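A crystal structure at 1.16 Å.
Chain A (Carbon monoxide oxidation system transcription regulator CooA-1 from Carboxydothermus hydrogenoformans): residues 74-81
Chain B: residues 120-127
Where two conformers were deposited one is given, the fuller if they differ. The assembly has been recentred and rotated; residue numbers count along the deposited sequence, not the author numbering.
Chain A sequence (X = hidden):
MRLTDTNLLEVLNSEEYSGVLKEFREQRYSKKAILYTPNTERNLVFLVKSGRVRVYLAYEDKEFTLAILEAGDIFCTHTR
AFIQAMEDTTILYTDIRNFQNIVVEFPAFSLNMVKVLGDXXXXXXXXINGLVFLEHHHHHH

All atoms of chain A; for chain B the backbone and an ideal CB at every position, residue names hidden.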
# COMPACT_ATOMS: atom_id res chain seq x y z
N ILE A 74 5.64 -4.30 -8.89
CA ILE A 74 4.45 -3.76 -9.54
C ILE A 74 4.00 -2.49 -8.82
O ILE A 74 4.17 -2.34 -7.61
CB ILE A 74 3.35 -4.86 -9.54
CG1 ILE A 74 2.28 -4.61 -10.60
CG2 ILE A 74 2.73 -5.03 -8.18
CD1 ILE A 74 1.39 -5.82 -10.83
N PHE A 75 3.41 -1.57 -9.58
CA PHE A 75 2.90 -0.31 -9.03
C PHE A 75 1.79 0.19 -9.96
O PHE A 75 1.28 -0.57 -10.79
CB PHE A 75 4.08 0.66 -8.77
CG PHE A 75 3.70 1.94 -8.04
CD1 PHE A 75 2.89 1.94 -6.91
CD2 PHE A 75 4.18 3.15 -8.51
CE1 PHE A 75 2.55 3.13 -6.29
CE2 PHE A 75 3.85 4.33 -7.89
CZ PHE A 75 3.04 4.32 -6.77
N CYS A 76 1.39 1.45 -9.83
CA CYS A 76 0.22 1.93 -10.54
C CYS A 76 0.26 3.44 -10.64
O CYS A 76 0.96 4.12 -9.87
CB CYS A 76 -1.05 1.48 -9.83
SG CYS A 76 -1.07 1.93 -8.07
N THR A 77 -0.51 3.96 -11.58
CA THR A 77 -0.74 5.39 -11.68
C THR A 77 -1.88 5.78 -10.74
O THR A 77 -2.33 4.98 -9.92
CB THR A 77 -1.00 5.79 -13.13
OG1 THR A 77 -2.23 5.19 -13.53
CG2 THR A 77 0.12 5.37 -14.05
N HIS A 78 -2.34 7.03 -10.83
CA HIS A 78 -3.38 7.53 -9.93
C HIS A 78 -2.96 7.47 -8.47
O HIS A 78 -3.79 7.33 -7.56
CB HIS A 78 -4.72 6.83 -10.16
CG HIS A 78 -5.47 7.36 -11.35
ND1 HIS A 78 -6.81 7.68 -11.29
CD2 HIS A 78 -5.07 7.62 -12.61
CE1 HIS A 78 -7.20 8.11 -12.47
NE2 HIS A 78 -6.17 8.09 -13.29
N THR A 79 -1.66 7.59 -8.22
CA THR A 79 -1.12 7.57 -6.86
C THR A 79 -0.25 8.79 -6.58
O THR A 79 0.60 8.75 -5.68
CB THR A 79 -0.35 6.27 -6.64
OG1 THR A 79 0.62 6.12 -7.68
CG2 THR A 79 -1.31 5.07 -6.68
N ARG A 80 -0.46 9.88 -7.32
CA ARG A 80 0.13 11.18 -7.03
C ARG A 80 1.66 11.17 -7.09
O ARG A 80 2.32 12.02 -6.49
CB ARG A 80 -0.38 11.77 -5.71
CG ARG A 80 -1.88 11.95 -5.68
CD ARG A 80 -2.31 12.69 -4.42
NE ARG A 80 -3.64 12.29 -3.99
CZ ARG A 80 -4.76 12.99 -4.15
NH1 ARG A 80 -4.75 14.18 -4.74
NH2 ARG A 80 -5.91 12.50 -3.70
N ALA A 81 2.24 10.25 -7.85
CA ALA A 81 3.68 10.05 -7.88
C ALA A 81 4.23 10.14 -9.29
O ALA A 81 3.54 9.88 -10.28
CB ALA A 81 4.03 8.68 -7.30
N UNK B 120 -4.24 5.73 1.70
CA UNK B 120 -3.38 6.33 2.70
C UNK B 120 -2.11 6.90 2.08
O UNK B 120 -1.65 7.97 2.48
CB UNK B 120 -3.03 5.30 3.77
N UNK B 121 -1.55 6.22 1.07
CA UNK B 121 -0.40 6.75 0.37
C UNK B 121 -0.74 8.08 -0.28
O UNK B 121 -0.01 9.07 -0.13
CB UNK B 121 0.10 5.75 -0.68
N UNK B 122 -1.85 8.13 -1.01
CA UNK B 122 -2.24 9.38 -1.65
C UNK B 122 -2.41 10.49 -0.63
O UNK B 122 -1.95 11.62 -0.83
CB UNK B 122 -3.54 9.19 -2.44
N UNK B 123 -3.07 10.17 0.49
CA UNK B 123 -3.26 11.16 1.54
C UNK B 123 -1.92 11.68 2.02
O UNK B 123 -1.71 12.89 2.13
CB UNK B 123 -4.05 10.57 2.71
N UNK B 124 -0.98 10.76 2.25
CA UNK B 124 0.31 11.14 2.79
C UNK B 124 1.08 12.04 1.83
O UNK B 124 1.79 12.95 2.26
CB UNK B 124 1.13 9.89 3.11
N UNK B 125 0.97 11.78 0.52
CA UNK B 125 1.65 12.64 -0.45
C UNK B 125 1.06 14.05 -0.47
O UNK B 125 1.80 15.03 -0.60
CB UNK B 125 1.57 12.02 -1.85
N UNK B 126 -0.28 14.17 -0.32
CA UNK B 126 -0.89 15.50 -0.18
C UNK B 126 -0.35 16.20 1.05
O UNK B 126 -0.05 17.40 1.02
CB UNK B 126 -2.41 15.40 -0.10
N UNK B 127 -0.22 15.46 2.15
CA UNK B 127 0.30 16.06 3.38
C UNK B 127 1.69 16.61 3.15
O UNK B 127 2.00 17.74 3.55
CB UNK B 127 0.32 15.04 4.52

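Chain B crosses the turn of chain A as a regular helix: every backbone pair of angles lies in the helical well, so proline and glycine are poor candidates throughout, and the choices depend on where each CA-to-CB bond points and how far the side chain can reach.

Position 120 has nothing of chain A within 5.5 Å of its ideal CB, so this contact places almost no limit on it; the deposited residue is B:Leu120.

Position 121 also starts out of range, its CA-to-CB bond pointing sideways, yet the ring of A:Phe75 lies within reach of a longer apolar chain. Leucine, methionine or isoleucine would be plausible. B:Leu121, with chi1 t, brings CD2 to 4.4 Å from CE1 of A:Phe75, at the ring's edge, a loose apolar touch.

Position 122 is the most closely constrained. Its ideal CB sits 3.5 Å from A:Arg80 NE, and beyond it lie the carbonyl oxygens of A:His78 and A:Thr79. A long chain ending in a donor would suit those acceptors, while glutamate or glutamine might answer the arginine. The deposited B:Lys122 takes the first course. Its CG packs 4.0 Å from A:Thr79 CA, and NZ gives a weak hydrogen bond to A:His78 O at 3.2 Å. There are two costs: NZ lies 4.5 Å from A:Arg80 NH2, like charges close together, and A:Arg80 NE, with B:Lys122 CB at the guanidinium edge, is buried with no hydrogen-bond partner.

Position 123 points away, so many polar residues would serve. It is B:Asn123, whose ND2 is bonded elsewhere in the structure.

Position 124 is out of reach, and this contact does not choose between a small residue and a large one. B:Ser124 turns its OG back to B:Leu121 O at 2.7 Å.

Position 125 points toward chain A, its ideal CB 4.3 Å from A:Arg80 CB and 5.1 Å from A:Thr79 O. Apolar chains of middle size fit the aliphatic neighbour; a donor could seek the carbonyl instead. B:Leu125, chi1 m and chi2 t, extends CD1 to 3.3 Å from A:Thr79 O and 4.1 Å from A:Arg80 CB, packing over the turn without satisfying that oxygen.

Position 126 points sideways, with A:Arg80 CD 5.1 Å from the ideal CB. An acidic residue could approach the guanidinium, but a small methyl-bearing one can also cover it. B:Thr126 does the latter: CG2 lies over one face of the guanidinium, 3.7 Å from A:Arg80 NE, while OG1 bonds B:Asn123 O at 2.7 Å.

Position 127 is beyond reach, unconstrained here, and holds B:Ile127.

Chain B 120-127: LLKNSLTI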
# COMPACT_ATOMS: atom_id res chain seq x y z
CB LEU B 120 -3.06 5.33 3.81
CG LEU B 120 -4.11 5.30 4.93
CD1 LEU B 120 -5.47 4.83 4.43
CD2 LEU B 120 -3.64 4.41 6.07
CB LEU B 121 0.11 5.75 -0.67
CG LEU B 121 1.27 6.27 -1.54
CD1 LEU B 121 2.50 6.59 -0.69
CD2 LEU B 121 1.63 5.24 -2.58
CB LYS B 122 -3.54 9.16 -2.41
CG LYS B 122 -3.34 8.42 -3.69
CD LYS B 122 -4.66 8.09 -4.40
CE LYS B 122 -5.10 9.21 -5.33
NZ LYS B 122 -6.24 8.79 -6.22
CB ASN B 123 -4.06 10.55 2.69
CG ASN B 123 -4.39 11.55 3.76
OD1 ASN B 123 -4.32 12.75 3.52
ND2 ASN B 123 -4.79 11.07 4.93
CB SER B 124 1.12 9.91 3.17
OG SER B 124 1.61 9.23 2.04
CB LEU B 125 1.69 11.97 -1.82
CG LEU B 125 2.40 10.61 -1.88
CD1 LEU B 125 2.46 10.12 -3.31
CD2 LEU B 125 3.80 10.61 -1.27
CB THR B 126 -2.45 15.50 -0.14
OG1 THR B 126 -2.98 15.06 1.14
CG2 THR B 126 -3.04 14.68 -1.27
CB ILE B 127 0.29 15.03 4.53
CG1 ILE B 127 -1.15 14.70 4.94
CG2 ILE B 127 1.11 15.54 5.72
CD1 ILE B 127 -1.26 13.53 5.89
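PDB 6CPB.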